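Local coordinates for protein sialidase B (PDB 4XJW) that hydrolyses alpha-linked terminal sialic acid residues on oligosaccharides, glycoproteins and glycolipids, and acts as an intramolecular trans-sialidase, at residues Y10-N14 against K15-I19; I495-K498 against N499-A502. The protein carries 1 engineered substitution. All blocks are in the same frame, centred on the assembly; numbering follows the deposited sequence.

Interaction 1: Y10-N14 against K15-I19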
ATOM      1  N   TYR A  10      29.089   5.121  18.817  1.00 21.49           N
ATOM      2  CA  TYR A  10      29.477   3.741  19.095  1.00 23.05           C
ATOM      3  C   TYR A  10      29.526   2.937  17.805  1.00 26.78           C
ATOM      4  O   TYR A  10      28.523   2.813  17.102  1.00 26.45           O
ATOM      5  CB  TYR A  10      28.491   3.069  20.053  1.00 23.64           C
ATOM      6  CG  TYR A  10      28.430   3.657  21.441  1.00 24.84           C
ATOM      7  CD1 TYR A  10      29.401   3.350  22.390  1.00 23.18           C
ATOM      8  CD2 TYR A  10      27.388   4.500  21.813  1.00 21.34           C
ATOM      9  CE1 TYR A  10      29.342   3.884  23.662  1.00 24.99           C
ATOM     10  CE2 TYR A  10      27.320   5.030  23.083  1.00 22.49           C
ATOM     11  CZ  TYR A  10      28.299   4.720  24.003  1.00 24.90           C
ATOM     12  OH  TYR A  10      28.229   5.253  25.272  1.00 29.38           O
ATOM     13  N   GLN A  11      30.696   2.396  17.494  1.00 23.07           N
ATOM     14  CA  GLN A  11      30.834   1.506  16.361  1.00 20.82           C
ATOM     15  C   GLN A  11      30.558   0.086  16.827  1.00 25.19           C
ATOM     16  O   GLN A  11      31.225  -0.413  17.732  1.00 28.59           O
ATOM     17  CB  GLN A  11      32.232   1.607  15.761  1.00 26.11           C
ATOM     18  CG  GLN A  11      32.563   3.010  15.287  1.00 27.86           C
ATOM     19  CD  GLN A  11      31.571   3.502  14.253  1.00 26.11           C
ATOM     20  OE1 GLN A  11      31.337   2.835  13.245  1.00 36.51           O
ATOM     21  NE2 GLN A  11      30.969   4.658  14.507  1.00 34.90           N
ATOM     22  N   LEU A  12      29.557  -0.546  16.226  1.00 25.33           N
ATOM     23  CA  LEU A  12      29.242  -1.934  16.519  1.00 23.68           C
ATOM     24  C   LEU A  12      29.871  -2.799  15.433  1.00 23.99           C
ATOM     25  O   LEU A  12      29.338  -2.927  14.329  1.00 21.48           O
ATOM     26  CB  LEU A  12      27.723  -2.139  16.583  1.00 19.73           C
ATOM     27  CG  LEU A  12      26.946  -1.165  17.473  1.00 19.85           C
ATOM     28  CD1 LEU A  12      25.469  -1.473  17.443  1.00 19.15           C
ATOM     29  CD2 LEU A  12      27.449  -1.192  18.907  1.00 24.65           C
ATOM     30  N   ASN A  13      31.034  -3.368  15.736  1.00 24.83           N
ATOM     31  CA  ASN A  13      31.712  -4.225  14.779  1.00 28.60           C
ATOM     32  C   ASN A  13      31.851  -5.641  15.308  1.00 27.84           C
ATOM     33  O   ASN A  13      32.955  -6.084  15.629  1.00 28.64           O
ATOM     34  CB  ASN A  13      33.084  -3.654  14.409  1.00 31.57           C
ATOM     35  CG  ASN A  13      32.987  -2.314  13.704  1.00 28.76           C
ATOM     36  OD1 ASN A  13      32.488  -2.225  12.582  1.00 37.80           O
ATOM     37  ND2 ASN A  13      33.471  -1.265  14.354  1.00 35.35           N
ATOM     38  N   ASN A  14      30.722  -6.343  15.382  1.00 23.31           N
ATOM     39  CA  ASN A  14      30.656  -7.696  15.931  1.00 22.84           C
ATOM     40  C   ASN A  14      31.441  -7.848  17.226  1.00 24.64           C
ATOM     41  O   ASN A  14      32.231  -8.777  17.390  1.00 24.24           O
ATOM     42  CB  ASN A  14      31.064  -8.730  14.881  1.00 23.82           C
ATOM     43  CG  ASN A  14      30.116  -8.746  13.695  1.00 25.57           C
ATOM     44  OD1 ASN A  14      28.966  -9.167  13.817  1.00 23.66           O
ATOM     45  ND2 ASN A  14      30.589  -8.274  12.548  1.00 26.47           N
ATOM     46  N   LYS A  15      31.223  -6.904  18.134  1.00 22.36           N
ATOM     47  CA  LYS A  15      31.875  -6.910  19.433  1.00 24.67           C
ATOM     48  C   LYS A  15      31.090  -6.052  20.409  1.00 25.72           C
ATOM     49  O   LYS A  15      30.908  -4.856  20.183  1.00 25.08           O
ATOM     50  CB  LYS A  15      33.308  -6.386  19.309  1.00 25.40           C
ATOM     51  CG  LYS A  15      34.049  -6.265  20.631  1.00 27.30           C
ATOM     52  CD  LYS A  15      35.458  -5.757  20.395  1.00 29.75           C
ATOM     53  CE  LYS A  15      36.282  -5.801  21.667  1.00 28.46           C
ATOM     54  NZ  LYS A  15      37.720  -5.549  21.364  1.00 43.01           N
ATOM     55  N   SER A  16      30.628  -6.671  21.490  1.00 21.82           N
ATOM     56  CA  SER A  16      29.809  -5.985  22.476  1.00 21.43           C
ATOM     57  C   SER A  16      30.564  -4.830  23.122  1.00 27.95           C
ATOM     58  O   SER A  16      31.788  -4.872  23.271  1.00 29.06           O
ATOM     59  CB  SER A  16      29.341  -6.958  23.556  1.00 22.57           C
ATOM     60  OG  SER A  16      30.430  -7.436  24.315  1.00 31.71           O
ATOM     61  N   ILE A  17      29.821  -3.794  23.489  1.00 22.41           N
ATOM     62  CA  ILE A  17      30.355  -2.675  24.247  1.00 20.58           C
ATOM     63  C   ILE A  17      29.622  -2.635  25.585  1.00 26.60           C
ATOM     64  O   ILE A  17      28.394  -2.561  25.614  1.00 21.06           O
ATOM     65  CB  ILE A  17      30.156  -1.356  23.484  1.00 20.62           C
ATOM     66  CG1 ILE A  17      30.951  -1.383  22.175  1.00 23.85           C
ATOM     67  CG2 ILE A  17      30.554  -0.160  24.349  1.00 24.91           C
ATOM     68  CD1 ILE A  17      30.569  -0.308  21.179  1.00 24.61           C
ATOM     69  N   ASP A  18      30.376  -2.723  26.682  1.00 19.65           N
ATOM     70  CA  ASP A  18      29.821  -2.705  28.030  1.00 18.93           C
ATOM     71  C   ASP A  18      29.604  -1.261  28.458  1.00 21.25           C
ATOM     72  O   ASP A  18      30.535  -0.455  28.412  1.00 22.66           O
ATOM     73  CB  ASP A  18      30.803  -3.381  29.002  1.00 23.72           C
ATOM     74  CG  ASP A  18      30.160  -3.753  30.332  1.00 29.47           C
ATOM     75  OD1 ASP A  18      28.993  -3.382  30.557  1.00 25.63           O
ATOM     76  OD2 ASP A  18      30.830  -4.416  31.160  1.00 33.50           O
ATOM     77  N   ILE A  19      28.377  -0.929  28.857  1.00 22.02           N
ATOM     78  CA  ILE A  19      28.076   0.393  29.408  1.00 20.06           C
ATOM     79  C   ILE A  19      27.469   0.274  30.810  1.00 20.99           C
ATOM     80  O   ILE A  19      26.755   1.168  31.278  1.00 22.55           O
ATOM     81  CB  ILE A  19      27.142   1.221  28.475  1.00 22.12           C
ATOM     82  CG1 ILE A  19      25.810   0.490  28.254  1.00 21.54           C
ATOM     83  CG2 ILE A  19      27.821   1.501  27.142  1.00 17.85           C
ATOM     84  CD1 ILE A  19      24.836   1.249  27.356  1.00 20.53           C
TER
HETATM   85  O   HOH W   1      32.104  -2.749  18.705  1.00 28.17           O

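Interaction 2: I495-K498 against N499-A502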
ATOM      1  N   ILE A 495      -1.500 -11.973 -24.826  1.00 18.84           N
ATOM      2  CA  ILE A 495      -0.255 -12.215 -24.113  1.00 18.03           C
ATOM      3  C   ILE A 495      -0.082 -13.712 -23.866  1.00 21.03           C
ATOM      4  O   ILE A 495      -1.066 -14.426 -23.635  1.00 22.05           O
ATOM      5  CB  ILE A 495      -0.159 -11.386 -22.790  1.00 17.88           C
ATOM      6  CG1 ILE A 495      -1.308 -11.732 -21.837  1.00 19.76           C
ATOM      7  CG2 ILE A 495      -0.136  -9.890 -23.087  1.00 19.02           C
ATOM      8  CD1 ILE A 495      -1.291 -10.915 -20.541  1.00 21.68           C
ATOM      9  N   PRO A 496       1.169 -14.198 -23.916  1.00 20.45           N
ATOM     10  CA  PRO A 496       1.416 -15.648 -23.824  1.00 27.50           C
ATOM     11  C   PRO A 496       1.112 -16.219 -22.434  1.00 24.48           C
ATOM     12  O   PRO A 496       1.856 -17.076 -21.952  1.00 32.52           O
ATOM     13  CB  PRO A 496       2.920 -15.768 -24.117  1.00 32.70           C
ATOM     14  CG  PRO A 496       3.327 -14.449 -24.734  1.00 32.94           C
ATOM     15  CD  PRO A 496       2.411 -13.436 -24.133  1.00 26.00           C
ATOM     16  N   PHE A 497       0.021 -15.770 -21.816  1.00 28.44           N
ATOM     17  CA  PHE A 497      -0.267 -16.086 -20.424  1.00 26.99           C
ATOM     18  C   PHE A 497      -1.734 -16.368 -20.176  1.00 31.72           C
ATOM     19  O   PHE A 497      -2.607 -15.642 -20.652  1.00 33.42           O
ATOM     20  CB  PHE A 497       0.177 -14.932 -19.514  1.00 26.58           C
ATOM     21  CG  PHE A 497       1.630 -14.598 -19.638  1.00 24.19           C
ATOM     22  CD1 PHE A 497       2.590 -15.456 -19.127  1.00 26.88           C
ATOM     23  CD2 PHE A 497       2.039 -13.434 -20.280  1.00 30.01           C
ATOM     24  CE1 PHE A 497       3.930 -15.166 -19.249  1.00 22.75           C
ATOM     25  CE2 PHE A 497       3.386 -13.133 -20.407  1.00 30.13           C
ATOM     26  CZ  PHE A 497       4.332 -14.007 -19.894  1.00 28.42           C
ATOM     27  N   LYS A 498      -1.998 -17.433 -19.429  1.00 26.97           N
ATOM     28  CA  LYS A 498      -3.328 -17.664 -18.898  1.00 30.79           C
ATOM     29  C   LYS A 498      -3.394 -17.193 -17.455  1.00 27.82           C
ATOM     30  O   LYS A 498      -2.503 -17.481 -16.651  1.00 28.51           O
ATOM     31  CB  LYS A 498      -3.694 -19.144 -18.973  1.00 33.74           C
ATOM     32  CG  LYS A 498      -4.270 -19.560 -20.304  1.00 40.79           C
ATOM     33  CD  LYS A 498      -4.643 -21.030 -20.280  1.00 50.92           C
ATOM     34  CE  LYS A 498      -5.070 -21.519 -21.653  1.00 50.66           C
ATOM     35  NZ  LYS A 498      -5.193 -23.003 -21.680  1.00 51.86           N
ATOM     36  N   ASN A 499      -4.447 -16.446 -17.144  1.00 32.69           N
ATOM     37  CA  ASN A 499      -4.761 -16.046 -15.772  1.00 36.08           C
ATOM     38  C   ASN A 499      -3.702 -15.236 -15.018  1.00 35.78           C
ATOM     39  O   ASN A 499      -3.756 -15.134 -13.796  1.00 41.33           O
ATOM     40  CB  ASN A 499      -5.158 -17.270 -14.942  1.00 39.68           C
ATOM     41  CG  ASN A 499      -6.623 -17.265 -14.575  1.00 46.38           C
ATOM     42  OD1 ASN A 499      -7.077 -16.408 -13.813  1.00 41.70           O
ATOM     43  ND2 ASN A 499      -7.374 -18.227 -15.107  1.00 45.92           N
ATOM     44  N   ALA A 500      -2.749 -14.656 -15.737  1.00 32.98           N
ATOM     45  CA  ALA A 500      -1.703 -13.871 -15.093  1.00 25.28           C
ATOM     46  C   ALA A 500      -2.259 -12.570 -14.507  1.00 20.24           C
ATOM     47  O   ALA A 500      -3.235 -12.017 -15.009  1.00 24.09           O
ATOM     48  CB  ALA A 500      -0.587 -13.573 -16.077  1.00 28.77           C
ATOM     49  N   THR A 501      -1.645 -12.105 -13.425  1.00 18.08           N
ATOM     50  CA  THR A 501      -1.896 -10.750 -12.936  1.00 14.66           C
ATOM     51  C   THR A 501      -0.996  -9.812 -13.739  1.00 14.14           C
ATOM     52  O   THR A 501       0.064  -9.406 -13.273  1.00 17.75           O
ATOM     53  CB  THR A 501      -1.588 -10.663 -11.425  1.00 17.48           C
ATOM     54  OG1 THR A 501      -2.314 -11.696 -10.744  1.00 18.79           O
ATOM     55  CG2 THR A 501      -2.017  -9.332 -10.846  1.00 15.48           C
ATOM     56  N   ALA A 502      -1.428  -9.479 -14.958  1.00 15.08           N
ATOM     57  CA  ALA A 502      -0.589  -8.768 -15.923  1.00 13.19           C
ATOM     58  C   ALA A 502      -0.717  -7.260 -15.790  1.00 11.18           C
ATOM     59  O   ALA A 502      -1.168  -6.577 -16.715  1.00 14.60           O
ATOM     60  CB  ALA A 502      -0.925  -9.198 -17.333  1.00 12.59           C
TER
HETATM   61  O   HOH W   2      -3.351 -14.031 -18.693  1.00 29.77           O

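Interaction 1: Y10-N14 against K15-I19
The Y10 ring is met obliquely by two isoleucine methyls: I17 CD1 lies 4.0 Å from Y10 CD1, near the root of the ring, while I19 CG2 lies 4.2 Å from Y10 OH at its far end. L150, I170 and F5 also touch this tyrosine. The I17 CG1 branch stands beside the backbone N (chi1 -64°), which puts I17 CD1 4.0 Å from L12 CD2, the two side chains meeting at roughly a right angle, and 3.5 Å from Q11 O. Between the two arms a single water spans the backbone: it donates to Q11 O at 2.7 Å and to K15 O at 2.8 Å, and accepts from N13 N at 3.2 Å. N14, with a positive phi of 45°, swings the chain round, and its OD1 is held by N44. The turn carries the chain from strand 5-13, where Y10 and L12 make backbone hydrogen bonds to I167 and G165, to strand 17-18, where I17 makes one to L150 and I19, just beyond, one to A148. It thus passes from one antiparallel sheet to the other, as expected of the concanavalin-type beta-sandwich of the sialidase N-terminal domain.

Interaction 2: I495-K498 against N499-A502
Two apolar pairs close this loop: I495 CD1 meets A502 CB at 3.7 Å, and nearer the bend F497 CB meets A500 CB at 3.8 Å. I495 CG1 is wedged between its own N and C (chi1 60°), and from there the extended chain carries CD1 across to the returning arm. F497 touches A500 chiefly through its CB; its ring runs on away from the 499-502 arm. Alongside these pairs a water links the two arms, donating to F497 O at 2.6 Å and accepting from A500 N at 3.1 Å. The reversal itself falls at N499, whose positive phi (59°) brings the chain back, with the exposed K498 side chain extended on the outer side. Further along, T501 is the centre of an inverse gamma turn, closed by a weak bond from A502 N to A500 O of 3.1 Å. In the next shell, F518 packs on both I495 and A502, Y471 touches A502, and the F497 ring settles among T520, T521, T522 and Y542. T501 touches R519, which by similarity binds substrate, and E503, a predicted active-site residue, follows directly. The loop leads from strand 489-494 to strand 504-510, so it is a blade-to-blade connection of the sialidase beta-propeller, beside the probable catalytic site.

Both contacts are local reversals in which apolar side chains meet across a bend and one water joins backbone atoms of the two arms. In each, an asparagine with positive phi makes the turn. They hold different elements. Interaction 1 connects two strands from separate sheets of the N-terminal domain, is only partly buried, and lies away from the annotated sites; polar side chains at its margin have outside partners, N13 with K164 and S16 with E159. Interaction 2 lies in a loop of the propeller domain, mostly buried, with aromatic neighbours and residues of the probable active site close by. The centres of interaction 1 and interaction 2 are about 51 Å apart, and the two do not touch.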